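Local coordinates for protein LBCATS-a (Synthetic construct, PDB 5EY5) that probably cleaves indole-3-glycerol phosphate to indole and glyceraldehyde 3-phosphate, as tryptophan synthase alpha chains do, and here holds sn-glycerol-3-phosphate, at residues A[46-51]-A[93-98]; A[206-211]-A[226-231]; A[100-105]-A[127-132]; A[61-66]-A[232-237]. One frame throughout, in Å; residues are numbered along the deposited sequence.

Interaction 1 (A[46-51]-A[93-98]). With G3P (sn-glycerol-3-phosphate), chain E.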
loop_
_atom_site.group_PDB
_atom_site.type_symbol
_atom_site.label_atom_id
_atom_site.label_comp_id
_atom_site.label_asym_id
_atom_site.label_seq_id
_atom_site.Cartn_x
_atom_site.Cartn_y
_atom_site.Cartn_z
ATOM N N ASP A 46 37.086 43.801 -17.255
ATOM C CA ASP A 46 38.511 43.525 -17.160
ATOM C C ASP A 46 38.823 42.060 -17.339
ATOM O O ASP A 46 39.883 41.713 -17.865
ATOM C CB ASP A 46 39.055 43.985 -15.810
ATOM C CG ASP A 46 38.906 45.472 -15.607
ATOM O OD1 ASP A 46 39.719 46.223 -16.182
ATOM O OD2 ASP A 46 37.980 45.883 -14.872
ATOM N N ILE A 47 37.919 41.208 -16.882
ATOM C CA ILE A 47 37.997 39.768 -17.042
ATOM C C ILE A 47 36.581 39.317 -17.325
ATOM O O ILE A 47 35.628 39.879 -16.776
ATOM C CB ILE A 47 38.535 39.062 -15.783
ATOM C CG1 ILE A 47 39.939 39.578 -15.429
ATOM C CG2 ILE A 47 38.480 37.532 -15.971
ATOM C CD1 ILE A 47 40.404 39.212 -14.009
ATOM N N ILE A 48 36.434 38.326 -18.192
ATOM C CA ILE A 48 35.121 37.820 -18.556
ATOM C C ILE A 48 35.048 36.367 -18.139
ATOM O O ILE A 48 35.910 35.560 -18.522
ATOM C CB ILE A 48 34.833 37.981 -20.054
ATOM C CG1 ILE A 48 34.634 39.460 -20.373
ATOM C CG2 ILE A 48 33.614 37.129 -20.431
ATOM C CD1 ILE A 48 34.686 39.777 -21.830
ATOM N N GLU A 49 34.038 36.047 -17.325
ATOM C CA GLU A 49 33.689 34.674 -17.008
ATOM C C GLU A 49 32.644 34.179 -17.997
ATOM O O GLU A 49 31.611 34.829 -18.199
ATOM C CB GLU A 49 33.155 34.557 -15.581
ATOM C CG GLU A 49 34.191 34.803 -14.501
ATOM C CD GLU A 49 33.610 34.723 -13.093
ATOM O OE1 GLU A 49 34.316 35.114 -12.143
ATOM O OE2 GLU A 49 32.455 34.265 -12.941
ATOM N N LEU A 50 32.921 33.032 -18.605
ATOM C CA LEU A 50 31.980 32.347 -19.485
ATOM C C LEU A 50 31.536 31.064 -18.798
ATOM O O LEU A 50 32.365 30.199 -18.494
ATOM C CB LEU A 50 32.613 32.037 -20.846
ATOM C CG LEU A 50 32.801 33.258 -21.755
ATOM C CD1 LEU A 50 33.554 32.884 -23.042
ATOM C CD2 LEU A 50 31.467 33.884 -22.079
ATOM N N GLY A 51 30.234 30.945 -18.546
ATOM C CA GLY A 51 29.705 29.738 -17.938
ATOM C C GLY A 51 29.517 28.654 -18.976
ATOM O O GLY A 51 28.850 28.867 -19.996
ATOM N N THR A 93 43.268 39.536 -28.421
ATOM C CA THR A 93 44.225 38.728 -27.674
ATOM C C THR A 93 44.459 39.242 -26.258
ATOM O O THR A 93 45.246 38.643 -25.517
ATOM C CB THR A 93 45.563 38.685 -28.417
ATOM O OG1 THR A 93 46.340 39.842 -28.074
ATOM C CG2 THR A 93 45.327 38.688 -29.912
ATOM N N ASP A 94 43.803 40.335 -25.871
ATOM C CA ASP A 94 44.064 40.988 -24.596
ATOM C C ASP A 94 43.163 40.472 -23.472
ATOM O O ASP A 94 43.654 40.159 -22.382
ATOM C CB ASP A 94 43.893 42.506 -24.748
ATOM C CG ASP A 94 44.591 43.053 -25.984
ATOM O OD1 ASP A 94 45.806 43.331 -25.912
ATOM O OD2 ASP A 94 43.922 43.211 -27.027
ATOM N N VAL A 95 41.858 40.372 -23.717
ATOM C CA VAL A 95 40.890 40.216 -22.618
ATOM C C VAL A 95 41.062 38.849 -21.967
ATOM O O VAL A 95 41.028 37.823 -22.669
ATOM C CB VAL A 95 39.465 40.389 -23.132
ATOM C CG1 VAL A 95 39.128 39.280 -24.116
ATOM C CG2 VAL A 95 38.495 40.373 -21.962
ATOM N N PRO A 96 41.219 38.773 -20.642
ATOM C CA PRO A 96 41.279 37.464 -19.990
ATOM C C PRO A 96 39.915 36.795 -20.020
ATOM O O PRO A 96 38.885 37.422 -19.753
ATOM C CB PRO A 96 41.724 37.790 -18.556
ATOM C CG PRO A 96 42.352 39.162 -18.658
ATOM C CD PRO A 96 41.579 39.868 -19.725
ATOM N N ILE A 97 39.917 35.514 -20.362
ATOM C CA ILE A 97 38.709 34.698 -20.435
ATOM C C ILE A 97 38.846 33.586 -19.408
ATOM O O ILE A 97 39.885 32.915 -19.351
ATOM C CB ILE A 97 38.499 34.118 -21.848
ATOM C CG1 ILE A 97 38.248 35.238 -22.847
ATOM C CG2 ILE A 97 37.328 33.105 -21.868
ATOM C CD1 ILE A 97 36.906 35.903 -22.660
ATOM N N VAL A 98 37.813 33.417 -18.585
ATOM C CA VAL A 98 37.732 32.349 -17.593
ATOM C C VAL A 98 36.526 31.488 -17.933
ATOM O O VAL A 98 35.432 32.020 -18.168
ATOM C CB VAL A 98 37.611 32.909 -16.164
ATOM C CG1 VAL A 98 37.379 31.771 -15.150
ATOM C CG2 VAL A 98 38.865 33.699 -15.807
HETATM O O1 G3P E . 30.724 34.074 -11.085
HETATM C C1 G3P E . 29.513 33.432 -10.822
HETATM C C2 G3P E . 28.348 34.409 -10.938
HETATM O O2 G3P E . 27.183 33.642 -11.054
HETATM C C3 G3P E . 28.281 35.371 -9.733
HETATM O O1P G3P E . 27.168 35.123 -8.906
HETATM O O4P G3P E . 25.071 35.301 -10.364
HETATM O O2P G3P E . 24.860 35.924 -7.940
HETATM O O3P G3P E . 26.089 37.399 -9.445
HETATM P P G3P E . 25.761 35.951 -9.169
#

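Interaction 2 (A[206-211]-A[226-231])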
loop_
_atom_site.group_PDB
_atom_site.type_symbol
_atom_site.label_atom_id
_atom_site.label_comp_id
_atom_site.label_asym_id
_atom_site.label_seq_id
_atom_site.Cartn_x
_atom_site.Cartn_y
_atom_site.Cartn_z
ATOM N N LEU A 206 47.260 36.770 -3.448
ATOM C CA LEU A 206 46.516 36.780 -4.693
ATOM C C LEU A 206 45.466 37.891 -4.668
ATOM O O LEU A 206 44.981 38.277 -3.603
ATOM C CB LEU A 206 45.833 35.434 -4.923
ATOM C CG LEU A 206 46.682 34.230 -5.341
ATOM C CD1 LEU A 206 45.811 32.995 -5.540
ATOM C CD2 LEU A 206 47.469 34.525 -6.612
ATOM N N PRO A 207 45.078 38.413 -5.828
ATOM C CA PRO A 207 43.936 39.332 -5.855
ATOM C C PRO A 207 42.694 38.604 -5.372
ATOM O O PRO A 207 42.530 37.405 -5.585
ATOM C CB PRO A 207 43.815 39.720 -7.332
ATOM C CG PRO A 207 45.116 39.296 -7.970
ATOM C CD PRO A 207 45.626 38.145 -7.168
ATOM N N ILE A 208 41.800 39.338 -4.726
ATOM C CA ILE A 208 40.543 38.776 -4.250
ATOM C C ILE A 208 39.393 39.482 -4.958
ATOM O O ILE A 208 39.311 40.716 -4.944
ATOM C CB ILE A 208 40.413 38.897 -2.730
ATOM C CG1 ILE A 208 41.685 38.339 -2.065
ATOM C CG2 ILE A 208 39.148 38.176 -2.276
ATOM C CD1 ILE A 208 41.780 38.602 -0.570
ATOM N N ALA A 209 38.523 38.701 -5.583
ATOM C CA ALA A 209 37.279 39.174 -6.172
ATOM C C ALA A 209 36.083 38.631 -5.390
ATOM O O ALA A 209 36.114 37.508 -4.878
ATOM C CB ALA A 209 37.182 38.738 -7.629
ATOM N N VAL A 210 35.020 39.431 -5.310
ATOM C CA VAL A 210 33.814 39.084 -4.562
ATOM C C VAL A 210 32.650 38.899 -5.534
ATOM O O VAL A 210 32.440 39.726 -6.434
ATOM C CB VAL A 210 33.485 40.159 -3.515
ATOM C CG1 VAL A 210 32.148 39.865 -2.860
ATOM C CG2 VAL A 210 34.610 40.246 -2.474
ATOM N N GLY A 211 31.889 37.815 -5.347
ATOM C CA GLY A 211 30.763 37.480 -6.196
ATOM C C GLY A 211 29.641 36.816 -5.416
ATOM O O GLY A 211 29.767 36.539 -4.219
ATOM N N VAL A 226 36.310 47.137 -0.865
ATOM C CA VAL A 226 36.965 46.178 0.014
ATOM C C VAL A 226 37.746 45.110 -0.734
ATOM O O VAL A 226 38.580 44.430 -0.116
ATOM C CB VAL A 226 35.955 45.516 0.975
ATOM C CG1 VAL A 226 35.674 46.426 2.175
ATOM C CG2 VAL A 226 34.669 45.196 0.257
ATOM N N ALA A 227 37.525 44.923 -2.025
ATOM C CA ALA A 227 38.144 43.825 -2.748
ATOM C C ALA A 227 38.781 44.337 -4.029
ATOM O O ALA A 227 38.469 45.428 -4.511
ATOM C CB ALA A 227 37.123 42.723 -3.069
ATOM N N ASP A 228 39.674 43.513 -4.586
ATOM C CA ASP A 228 40.351 43.868 -5.822
ATOM C C ASP A 228 39.442 43.787 -7.038
ATOM O O ASP A 228 39.791 44.329 -8.089
ATOM C CB ASP A 228 41.552 42.954 -6.042
ATOM C CG ASP A 228 42.486 42.945 -4.862
ATOM O OD1 ASP A 228 43.347 43.849 -4.781
ATOM O OD2 ASP A 228 42.352 42.036 -4.016
ATOM N N GLY A 229 38.308 43.101 -6.936
ATOM C CA GLY A 229 37.436 42.962 -8.088
ATOM C C GLY A 229 36.040 42.563 -7.670
ATOM O O GLY A 229 35.806 42.120 -6.541
ATOM N N VAL A 230 35.104 42.749 -8.598
ATOM C CA VAL A 230 33.684 42.535 -8.353
ATOM C C VAL A 230 33.161 41.644 -9.458
ATOM O O VAL A 230 33.317 41.972 -10.640
ATOM C CB VAL A 230 32.907 43.864 -8.346
ATOM C CG1 VAL A 230 31.439 43.609 -8.055
ATOM C CG2 VAL A 230 33.515 44.837 -7.351
ATOM N N ILE A 231 32.513 40.542 -9.088
ATOM C CA ILE A 231 31.938 39.619 -10.060
ATOM C C ILE A 231 30.428 39.789 -10.059
ATOM O O ILE A 231 29.795 39.762 -8.998
ATOM C CB ILE A 231 32.306 38.163 -9.748
ATOM C CG1 ILE A 231 33.829 38.004 -9.655
ATOM C CG2 ILE A 231 31.685 37.253 -10.794
ATOM C CD1 ILE A 231 34.280 36.769 -8.925
#

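Interaction 3 (A[100-105]-A[127-132])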
loop_
_atom_site.group_PDB
_atom_site.type_symbol
_atom_site.label_atom_id
_atom_site.label_comp_id
_atom_site.label_asym_id
_atom_site.label_seq_id
_atom_site.Cartn_x
_atom_site.Cartn_y
_atom_site.Cartn_z
ATOM N N LEU A 100 33.882 28.959 -16.432
ATOM C CA LEU A 100 33.284 28.472 -15.198
ATOM C C LEU A 100 32.520 27.221 -15.587
ATOM O O LEU A 100 31.574 27.278 -16.383
ATOM C CB LEU A 100 32.389 29.533 -14.548
ATOM C CG LEU A 100 31.789 29.245 -13.168
ATOM C CD1 LEU A 100 31.443 30.560 -12.465
ATOM C CD2 LEU A 100 30.558 28.336 -13.280
ATOM N N THR A 101 32.984 26.075 -15.111
ATOM C CA THR A 101 32.396 24.827 -15.563
ATOM C C THR A 101 32.344 23.872 -14.390
ATOM O O THR A 101 33.268 23.840 -13.584
ATOM C CB THR A 101 33.186 24.202 -16.730
ATOM O OG1 THR A 101 32.631 22.920 -17.069
ATOM C CG2 THR A 101 34.661 24.032 -16.388
ATOM N N TYR A 102 31.243 23.134 -14.274
ATOM C CA TYR A 102 31.228 21.999 -13.368
ATOM C C TYR A 102 32.207 20.940 -13.853
ATOM O O TYR A 102 32.688 20.977 -14.986
ATOM C CB TYR A 102 29.806 21.463 -13.236
ATOM C CG TYR A 102 28.959 22.478 -12.515
ATOM C CD1 TYR A 102 28.428 23.564 -13.191
ATOM C CD2 TYR A 102 28.759 22.392 -11.147
ATOM C CE1 TYR A 102 27.681 24.520 -12.524
ATOM C CE2 TYR A 102 28.015 23.338 -10.471
ATOM C CZ TYR A 102 27.477 24.400 -11.167
ATOM O OH TYR A 102 26.732 25.336 -10.502
ATOM N N TYR A 103 32.511 19.991 -12.961
ATOM C CA TYR A 103 33.632 19.095 -13.171
ATOM C C TYR A 103 33.321 17.984 -14.163
ATOM O O TYR A 103 34.197 17.578 -14.930
ATOM C CB TYR A 103 34.048 18.481 -11.836
ATOM C CG TYR A 103 35.350 17.757 -11.917
ATOM C CD1 TYR A 103 36.468 18.385 -12.438
ATOM C CD2 TYR A 103 35.475 16.445 -11.470
ATOM C CE1 TYR A 103 37.668 17.736 -12.518
ATOM C CE2 TYR A 103 36.685 15.785 -11.548
ATOM C CZ TYR A 103 37.776 16.445 -12.071
ATOM O OH TYR A 103 38.994 15.818 -12.150
ATOM N N ASN A 104 32.109 17.439 -14.149
ATOM C CA ASN A 104 31.870 16.299 -15.022
ATOM C C ASN A 104 32.036 16.605 -16.506
ATOM O O ASN A 104 32.447 15.692 -17.241
ATOM C CB ASN A 104 30.490 15.685 -14.790
ATOM C CG ASN A 104 30.418 14.305 -15.357
ATOM O OD1 ASN A 104 31.179 13.447 -14.944
ATOM N ND2 ASN A 104 29.539 14.078 -16.328
ATOM N N PRO A 105 31.682 17.784 -17.032
ATOM C CA PRO A 105 32.028 18.042 -18.444
ATOM C C PRO A 105 33.527 18.026 -18.688
ATOM O O PRO A 105 33.985 17.528 -19.721
ATOM C CB PRO A 105 31.412 19.426 -18.708
ATOM C CG PRO A 105 30.230 19.447 -17.821
ATOM C CD PRO A 105 30.706 18.763 -16.530
ATOM N N ILE A 127 37.214 28.213 -13.238
ATOM C CA ILE A 127 36.435 28.165 -12.009
ATOM C C ILE A 127 35.615 26.887 -12.071
ATOM O O ILE A 127 34.847 26.695 -13.016
ATOM C CB ILE A 127 35.524 29.394 -11.875
ATOM C CG1 ILE A 127 36.367 30.666 -11.801
ATOM C CG2 ILE A 127 34.586 29.257 -10.659
ATOM C CD1 ILE A 127 35.517 31.933 -11.866
ATOM N N VAL A 128 35.813 25.994 -11.116
ATOM C CA VAL A 128 35.138 24.702 -11.108
ATOM C C VAL A 128 34.335 24.592 -9.818
ATOM O O VAL A 128 34.862 24.204 -8.778
ATOM C CB VAL A 128 36.139 23.542 -11.239
ATOM C CG1 VAL A 128 35.386 22.217 -11.316
ATOM C CG2 VAL A 128 37.015 23.752 -12.455
ATOM N N PRO A 129 33.045 24.920 -9.845
ATOM C CA PRO A 129 32.339 25.125 -8.572
ATOM C C PRO A 129 32.234 23.876 -7.699
ATOM O O PRO A 129 32.195 24.017 -6.478
ATOM C CB PRO A 129 30.967 25.647 -9.016
ATOM C CG PRO A 129 31.241 26.322 -10.354
ATOM C CD PRO A 129 32.281 25.435 -10.993
ATOM N N ASP A 130 32.188 22.660 -8.250
ATOM C CA ASP A 130 32.046 21.480 -7.397
ATOM C C ASP A 130 33.358 20.727 -7.180
ATOM O O ASP A 130 33.334 19.519 -6.908
ATOM C CB ASP A 130 30.981 20.532 -7.958
ATOM C CG ASP A 130 31.181 20.228 -9.443
ATOM O OD1 ASP A 130 32.098 20.817 -10.071
ATOM O OD2 ASP A 130 30.396 19.418 -9.981
ATOM N N LEU A 131 34.507 21.407 -7.249
ATOM C CA LEU A 131 35.811 20.747 -7.132
ATOM C C LEU A 131 36.652 21.363 -6.018
ATOM O O LEU A 131 37.365 22.353 -6.240
ATOM C CB LEU A 131 36.567 20.820 -8.460
ATOM C CG LEU A 131 37.842 19.970 -8.547
ATOM C CD1 LEU A 131 37.511 18.487 -8.477
ATOM C CD2 LEU A 131 38.657 20.292 -9.788
ATOM N N PRO A 132 36.617 20.815 -4.808
ATOM C CA PRO A 132 37.485 21.332 -3.747
ATOM C C PRO A 132 38.933 20.943 -3.989
ATOM O O PRO A 132 39.219 19.989 -4.731
ATOM C CB PRO A 132 36.928 20.675 -2.471
ATOM C CG PRO A 132 36.181 19.494 -2.933
ATOM C CD PRO A 132 35.648 19.826 -4.300
HETATM O O HOH W 1 30.116 17.921 -12.251
#

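Interaction 4 (A[61-66]-A[232-237]). With G3P (sn-glycerol-3-phosphate), chain E.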
loop_
_atom_site.group_PDB
_atom_site.type_symbol
_atom_site.label_atom_id
_atom_site.label_comp_id
_atom_site.label_asym_id
_atom_site.label_seq_id
_atom_site.Cartn_x
_atom_site.Cartn_y
_atom_site.Cartn_z
ATOM N N GLY A 61 21.735 29.542 -8.677
ATOM C CA GLY A 61 20.360 29.892 -8.437
ATOM C C GLY A 61 19.527 29.807 -9.710
ATOM O O GLY A 61 20.032 29.475 -10.792
ATOM N N PRO A 62 18.236 30.121 -9.589
ATOM C CA PRO A 62 17.314 29.896 -10.718
ATOM C C PRO A 62 17.691 30.638 -11.994
ATOM O O PRO A 62 17.548 30.085 -13.086
ATOM C CB PRO A 62 15.966 30.386 -10.164
ATOM C CG PRO A 62 16.120 30.329 -8.669
ATOM C CD PRO A 62 17.548 30.650 -8.398
ATOM N N THR A 63 18.138 31.889 -11.890
ATOM C CA THR A 63 18.503 32.663 -13.074
ATOM C C THR A 63 19.508 31.927 -13.940
ATOM O O THR A 63 19.312 31.754 -15.150
ATOM C CB THR A 63 19.089 33.999 -12.642
ATOM O OG1 THR A 63 18.144 34.666 -11.801
ATOM C CG2 THR A 63 19.403 34.855 -13.862
ATOM N N ILE A 64 20.629 31.538 -13.344
ATOM C CA ILE A 64 21.671 30.903 -14.129
ATOM C C ILE A 64 21.312 29.458 -14.462
ATOM O O ILE A 64 21.790 28.924 -15.468
ATOM C CB ILE A 64 23.005 31.054 -13.381
ATOM C CG1 ILE A 64 23.400 32.538 -13.439
ATOM C CG2 ILE A 64 24.102 30.162 -13.997
ATOM C CD1 ILE A 64 24.588 32.914 -12.622
ATOM N N GLN A 65 20.470 28.811 -13.642
ATOM C CA GLN A 65 19.899 27.512 -14.006
ATOM C C GLN A 65 19.157 27.606 -15.327
ATOM O O GLN A 65 19.283 26.730 -16.190
ATOM C CB GLN A 65 18.917 27.019 -12.927
ATOM C CG GLN A 65 19.498 26.590 -11.581
ATOM C CD GLN A 65 18.404 26.421 -10.530
ATOM O OE1 GLN A 65 17.270 26.052 -10.852
ATOM N NE2 GLN A 65 18.733 26.715 -9.270
ATOM N N ARG A 66 18.307 28.630 -15.460
ATOM C CA ARG A 66 17.529 28.829 -16.682
ATOM C C ARG A 66 18.416 29.175 -17.863
ATOM O O ARG A 66 18.140 28.753 -18.985
ATOM C CB ARG A 66 16.483 29.931 -16.488
ATOM C CG ARG A 66 15.462 29.611 -15.412
ATOM C CD ARG A 66 14.292 30.583 -15.395
ATOM N NE ARG A 66 14.678 31.955 -15.091
ATOM C CZ ARG A 66 14.745 32.455 -13.862
ATOM N NH1 ARG A 66 14.471 31.680 -12.821
ATOM N NH2 ARG A 66 15.097 33.723 -13.671
ATOM N N VAL A 232 29.855 39.925 -11.251
ATOM C CA VAL A 232 28.417 40.068 -11.446
ATOM C C VAL A 232 27.970 39.101 -12.532
ATOM O O VAL A 232 28.424 39.206 -13.675
ATOM C CB VAL A 232 28.031 41.489 -11.865
ATOM C CG1 VAL A 232 26.525 41.541 -12.108
ATOM C CG2 VAL A 232 28.498 42.516 -10.841
ATOM N N GLY A 233 27.021 38.229 -12.204
ATOM C CA GLY A 233 26.527 37.287 -13.178
ATOM C C GLY A 233 25.024 37.350 -13.320
ATOM O O GLY A 233 24.510 37.830 -14.344
ATOM N N SER A 234 24.311 36.883 -12.289
ATOM C CA SER A 234 22.860 36.772 -12.403
ATOM C C SER A 234 22.230 38.062 -12.916
ATOM O O SER A 234 21.349 38.029 -13.783
ATOM C CB SER A 234 22.260 36.375 -11.057
ATOM O OG SER A 234 22.403 34.975 -10.869
ATOM N N ALA A 235 22.683 39.210 -12.413
ATOM C CA ALA A 235 22.035 40.453 -12.814
ATOM C C ALA A 235 22.205 40.721 -14.306
ATOM O O ALA A 235 21.321 41.317 -14.929
ATOM C CB ALA A 235 22.573 41.620 -11.994
ATOM N N ILE A 236 23.333 40.307 -14.893
ATOM C CA ILE A 236 23.542 40.515 -16.323
ATOM C C ILE A 236 22.749 39.499 -17.123
ATOM O O ILE A 236 22.164 39.818 -18.168
ATOM C CB ILE A 236 25.037 40.423 -16.661
ATOM C CG1 ILE A 236 25.818 41.531 -15.975
ATOM C CG2 ILE A 236 25.225 40.437 -18.201
ATOM C CD1 ILE A 236 27.332 41.389 -16.111
ATOM N N VAL A 237 22.732 38.253 -16.642
ATOM C CA VAL A 237 21.961 37.210 -17.290
ATOM C C VAL A 237 20.479 37.545 -17.303
ATOM O O VAL A 237 19.763 37.177 -18.244
ATOM C CB VAL A 237 22.225 35.864 -16.587
ATOM C CG1 VAL A 237 21.229 34.839 -17.076
ATOM C CG2 VAL A 237 23.644 35.410 -16.859
HETATM O O1 G3P E . 30.724 34.074 -11.085
HETATM C C1 G3P E . 29.513 33.432 -10.822
HETATM C C2 G3P E . 28.348 34.409 -10.938
HETATM O O2 G3P E . 27.183 33.642 -11.054
HETATM C C3 G3P E . 28.281 35.371 -9.733
HETATM O O1P G3P E . 27.168 35.123 -8.906
HETATM O O4P G3P E . 25.071 35.301 -10.364
HETATM O O2P G3P E . 24.860 35.924 -7.940
HETATM O O3P G3P E . 26.089 37.399 -9.445
HETATM P P G3P E . 25.761 35.951 -9.169
HETATM O O HOH W 2 21.544 32.441 -10.393
#

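Interaction 1 (A[46-51]-A[93-98])
Ile48 bonds through both its N-H and its C=O to the neighbouring strand. Its N donates to Pro96 O at 3.0 Å, and its O accepts from Val98 N at 2.9 Å. One residue pair further on, Leu50 N meets Val98 O at 2.7 Å, almost straight at 175°. These alternating bonds fix a parallel register, Ile48 beside Ile97 and Glu49 beside Val98. On the Ile48 face, Ile97 lies alongside pointing the same way, its CD1 3.9 Å from Ile48 CB. Ile47 works nearer the Val98 face: chi1 of -59° sets CG1 beside the backbone N and CG2 anti to it, and the CG2 methyl reaches Val98 CG2 at 3.9 Å, while CG1 crosses the Pro96 ring at about a right angle. An alanine at Ile47 would probably open a gap beside Pro96 CB, Val98 CG2 and Phe8 of helix 3-14. Glu49 runs extended beyond CG into the barrel, where its OE2 accepts a hydrogen bond from G3P O1 at 2.5 Å. In the next shell, helix 30-42 covers Ile48 through Val37, Leu40 and Val41. Two adjacent parallel strands with an inward-facing ligand-binding acid are characteristic of the TIM barrel of tryptophan synthase alpha chains.

Interaction 2 (A[206-211]-A[226-231])
Asp228 turns its flat carboxylate to Ile208: OD2 takes the backbone N-H on its anti side, with the donor 33° out of the carboxylate plane. At 2.8 Å from Ile208 N to Asp228 OD2, the bond is nearly straight (172°). Among the peptide planes, that of Gly229 is met by Val210 N from above its carbonyl, Val210 N lying 3.1 Å from Gly229 O. Strands 208-211 and 229-231 are parallel members of a beta-alpha-beta unit in the TIM barrel, linked by helix 217-224. The start of the pairing is irregular, since the bonds that Asp228 N and Gly229 N give Ile208 O are both weak, and the carboxylate supplies the acceptor for the N-H at the same residue. Asp228 CG stands anti to its own carbonyl carbon, beside the backbone N (chi1 -54°), which carries OD2 across to the strand. An alanine here would probably leave Ile208 N without its acceptor and the strand entry less firmly held. Inside the barrel, Ala209 CB packs on Ile231 CD1 at 3.7 Å, and Ile231 also borders G3P. On the opposite face Val210 CG2 touches Ala227 CB at 3.6 Å, with Val223 of helix 217-224 beside Val210. Ile231 CB comes within 3.9 Å of Gly211 CA. Further along, Ile231 N donates to Val210 O at 2.8 Å.

Interaction 3 (A[100-105]-A[127-132])
Thr101 N donates to Ile127 O at 2.9 Å and gives the last ladder bond of this parallel pair. A second polar link, from Tyr103 N to Asp130 OD1 at 3.0 Å, is weak by its angle. Asp130 reaches it with CG between its backbone N and carbonyl carbon (chi1 50°), while OD2 accepts from a water that in turn accepts from Asn104 N. The carboxylate is thus spread over two successive peptides of the segment leading toward helix 103-109. Of the aromatic contacts, Leu131 CD1 sits squarely over the Tyr103 ring, 3.9 Å from its centroid and 2° off the normal, a CH-pi contact. The Tyr102 ring carries Pro129 CG over one face, toward the rim, and meets Asp130 OD2 at its edge, 3.6 Å from CD2, with carboxylate and ring planes 80° apart. Its hydroxyl is bonded away from this contact, to Asp60 and Ala59. Among the apolar pairs, Leu100 CD2 approaches Pro129 CG at 3.6 Å and Leu100 CG approaches Ile127 CG2 at 3.8 Å. Val128 to Leu131 form a type I turn, which presents Pro129 and Asp130 to Tyr102. Leu100 borders G3P, and Asn104 hydrogen-bonds another protein chain of the assembly, so these loops at the C-terminal ends of two TIM-barrel strands connect the ligand pocket with a subunit interface.

Interaction 4 (A[61-66]-A[232-237])
Ser234, which meets Ile64 across the contact, grips phosphate oxygen O4P of G3P twice: its backbone N lies 2.6 Å from O4P, and its OG donates to the same oxygen at 2.7 Å. The site is the phosphate-binding end of a TIM barrel, where loops and the start of a short helix after the last strand enclose the anion. Gly233 N adds a bond of 3.0 Å to O3P, angled at 156°. Because Gly233 is the N-cap of helix 234-241, the N-H groups of Gly233 and Ser234 at the helix start point to the phosphate, and the helix end would probably favour its negative charge. A side chain on Gly233 would run into C2 of the ligand, consistent with a glycine here. Gly184 N, Gly213 N and Tyr175 OH give G3P further hydrogen bonds.

Ser234 OG plays a second role, accepting from a water 2.7 Å away that itself accepts from Ile64 N, a relay from helix 62-73 to the phosphate oxygen. The serine hydroxyl is therefore fixed by two partners, as donor to O4P and acceptor from the water. Apolar contacts flank it. In Thr63, chi1 of -56° puts OG1 beside the backbone N and CG2 anti to it, and CG2 meets Val237 CG1 at 3.7 Å as the two side chains slide past each other in opposite directions. Arg66 and Glu241 form a salt bridge between the same two helices. Ile64, extended toward the ligand, packs on Phe22 of strand 18-24 and brings CD1 within 3.5 Å of Ser234 OG and 3.1 Å of G3P O2.

In the fold
From the N terminus, 46-51 opens interaction 1, and before 93-98 closes it, segment 61-66 has opened interaction 4, so these two cross. Strand 97-100 leads directly into interaction 3, closed at 127-132. Interaction 2 closes much later, between 206-211 and 226-231, and the chain runs straight on into 232-237, which closes interaction 4; interactions 3 and 2 are thus nested within its long loop. Interactions 1 and 3 join consecutive barrel strands, interaction 2 joins the last two, and interaction 4 ties helix 62-73 to the helix after the last strand. Glu49 of interaction 1 touches Ile231 of interaction 2 across the interior. G3P touches residues of all four, hydrogen-bonding Glu49, Gly233 and Ser234.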